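Local coordinates for general odorant-binding protein 28a (Drosophila melanogaster, PDB 6QQ4), which probably binds and carries odorants or pheromones, as a small secreted helical member of the insect PBP/GOBP odorant-binding protein family, at residues A[24-29]-A[38-43]. Numbering follows the deposited sequence.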
loop_
_atom_site.group_PDB
_atom_site.type_symbol
_atom_site.label_atom_id
_atom_site.label_comp_id
_atom_site.label_asym_id
_atom_site.label_seq_id
_atom_site.Cartn_x
_atom_site.Cartn_y
_atom_site.Cartn_z
ATOM N N ASP A 24 12.596 -3.793 -12.006
ATOM C CA ASP A 24 12.504 -2.343 -11.996
ATOM C C ASP A 24 11.167 -1.860 -12.554
ATOM O O ASP A 24 10.665 -0.834 -12.122
ATOM C CB ASP A 24 13.644 -1.709 -12.789
ATOM C CG ASP A 24 14.904 -1.520 -11.960
ATOM O OD1 ASP A 24 15.245 -2.407 -11.147
ATOM O OD2 ASP A 24 15.546 -0.460 -12.105
ATOM N N ALA A 25 10.597 -2.589 -13.511
ATOM C CA ALA A 25 9.304 -2.188 -14.065
ATOM C C ALA A 25 8.239 -2.258 -12.970
ATOM O O ALA A 25 7.352 -1.400 -12.896
ATOM C CB ALA A 25 8.918 -3.067 -15.243
ATOM N N ASP A 26 8.349 -3.283 -12.123
ATOM C CA ASP A 26 7.422 -3.468 -11.012
ATOM C C ASP A 26 7.527 -2.339 -10.003
ATOM O O ASP A 26 6.520 -1.874 -9.462
ATOM C CB ASP A 26 7.678 -4.793 -10.310
ATOM C CG ASP A 26 7.354 -5.972 -11.170
ATOM O OD1 ASP A 26 6.377 -5.901 -11.948
ATOM O OD2 ASP A 26 8.072 -6.986 -11.055
ATOM N N LEU A 27 8.758 -1.936 -9.721
ATOM C CA LEU A 27 9.020 -0.806 -8.843
ATOM C C LEU A 27 8.421 0.491 -9.408
ATOM O O LEU A 27 7.860 1.296 -8.671
ATOM C CB LEU A 27 10.524 -0.643 -8.638
ATOM C CG LEU A 27 10.985 0.000 -7.340
ATOM C CD1 LEU A 27 10.592 -0.896 -6.192
ATOM C CD2 LEU A 27 12.492 0.222 -7.365
ATOM N N GLN A 28 8.540 0.688 -10.717
ATOM C CA GLN A 28 8.032 1.916 -11.340
ATOM C C GLN A 28 6.508 1.996 -11.266
ATOM O O GLN A 28 5.948 3.054 -10.961
ATOM C CB GLN A 28 8.504 2.025 -12.796
ATOM C CG GLN A 28 9.188 3.360 -13.114
ATOM C CD GLN A 28 9.975 3.328 -14.416
ATOM O OE1 GLN A 28 10.580 2.312 -14.768
ATOM N NE2 GLN A 28 9.973 4.445 -15.138
ATOM N N GLU A 29 5.833 0.877 -11.509
ATOM C CA GLU A 29 4.382 0.844 -11.337
ATOM C C GLU A 29 3.966 1.281 -9.935
ATOM O O GLU A 29 2.957 1.967 -9.768
ATOM C CB GLU A 29 3.830 -0.552 -11.635
ATOM C CG GLU A 29 4.035 -0.960 -13.060
ATOM C CD GLU A 29 3.307 -2.239 -13.430
ATOM O OE1 GLU A 29 3.021 -3.069 -12.540
ATOM O OE2 GLU A 29 3.008 -2.398 -14.625
ATOM N N THR A 38 2.005 -7.425 -12.972
ATOM C CA THR A 38 2.569 -8.769 -12.802
ATOM C C THR A 38 2.283 -9.299 -11.402
ATOM O O THR A 38 2.041 -8.521 -10.485
ATOM C CB THR A 38 4.109 -8.797 -13.033
ATOM O OG1 THR A 38 4.771 -8.147 -11.952
ATOM C CG2 THR A 38 4.497 -8.085 -14.344
ATOM N N TYR A 39 2.317 -10.622 -11.242
ATOM C CA TYR A 39 2.085 -11.269 -9.943
ATOM C C TYR A 39 3.182 -10.919 -8.944
ATOM O O TYR A 39 2.916 -10.692 -7.762
ATOM C CB TYR A 39 1.991 -12.785 -10.123
ATOM C CG TYR A 39 1.655 -13.551 -8.873
ATOM C CD1 TYR A 39 0.367 -13.536 -8.348
ATOM C CD2 TYR A 39 2.623 -14.289 -8.219
ATOM C CE1 TYR A 39 0.063 -14.226 -7.201
ATOM C CE2 TYR A 39 2.332 -14.992 -7.086
ATOM C CZ TYR A 39 1.064 -14.953 -6.570
ATOM O OH TYR A 39 0.818 -15.668 -5.422
ATOM N N ALA A 40 4.422 -10.901 -9.427
ATOM C CA ALA A 40 5.561 -10.519 -8.603
ATOM C C ALA A 40 5.386 -9.107 -8.045
ATOM O O ALA A 40 5.745 -8.833 -6.903
ATOM C CB ALA A 40 6.850 -10.616 -9.412
ATOM N N GLY A 41 4.847 -8.207 -8.865
ATOM C CA GLY A 41 4.557 -6.857 -8.426
ATOM C C GLY A 41 3.481 -6.840 -7.350
ATOM O O GLY A 41 3.525 -6.033 -6.430
ATOM N N LYS A 42 2.497 -7.724 -7.467
ATOM C CA LYS A 42 1.517 -7.898 -6.387
ATOM C C LYS A 42 2.195 -8.415 -5.116
ATOM O O LYS A 42 1.866 -7.998 -3.985
ATOM C CB LYS A 42 0.419 -8.874 -6.793
ATOM C CG LYS A 42 -0.430 -8.427 -7.978
ATOM C CD LYS A 42 -1.516 -9.464 -8.255
ATOM C CE LYS A 42 -2.325 -9.081 -9.468
ATOM N NZ LYS A 42 -3.328 -10.156 -9.778
ATOM N N CYS A 43 3.129 -9.346 -5.294
ATOM C CA CYS A 43 3.834 -9.877 -4.139
ATOM C C CYS A 43 4.802 -8.805 -3.598
ATOM O O CYS A 43 5.045 -8.739 -2.400
ATOM C CB CYS A 43 4.577 -11.170 -4.486
ATOM S SG CYS A 43 3.514 -12.615 -4.749
#
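The carboxylate of D26 turns one face to G41, whose CA sits over that face 4.0 Å from D26 CG, almost straight above the carbon. T38 OG1 lies on this same side but lower, near one end of the group: it donates to D26 OD1 over 2.8 Å, approaching 39° out of the carboxylate plane. T38 CG2 comes close to the plane itself, 3.7 Å from D26 OD1, while A40 CB stands 4.2 Å from D26 OD2, tilted toward the face that G41 covers. OD2 accepts from the backbone N of T23, so each carboxylate oxygen has a donor, which should restrain the rotation of the group. The side chains of D26 and T38 run across each other.

The hydroxyl also works within its own segment. With chi1 at 71°, T38 OG1 is set between backbone N and carbonyl carbon, and from there it accepts from G41 N (3.1 Å, 151° at the hydrogen). With no side chain at G41, the backbones can approach closely here, D26 CA lying 5.1 Å from G41 CA. E29 reaches only the margin: its OE2 bonds S37 OG, and E29 OE1 stays 4.5 Å from T38 N, which is buried without a partner.

The arrangement is a threonine N-cap at the start of helix 39-52, secured by an aspartate of helix 24-31, within the disulfide-linked all-helical fold of PBP/GOBP proteins, where C43 pairs with C101.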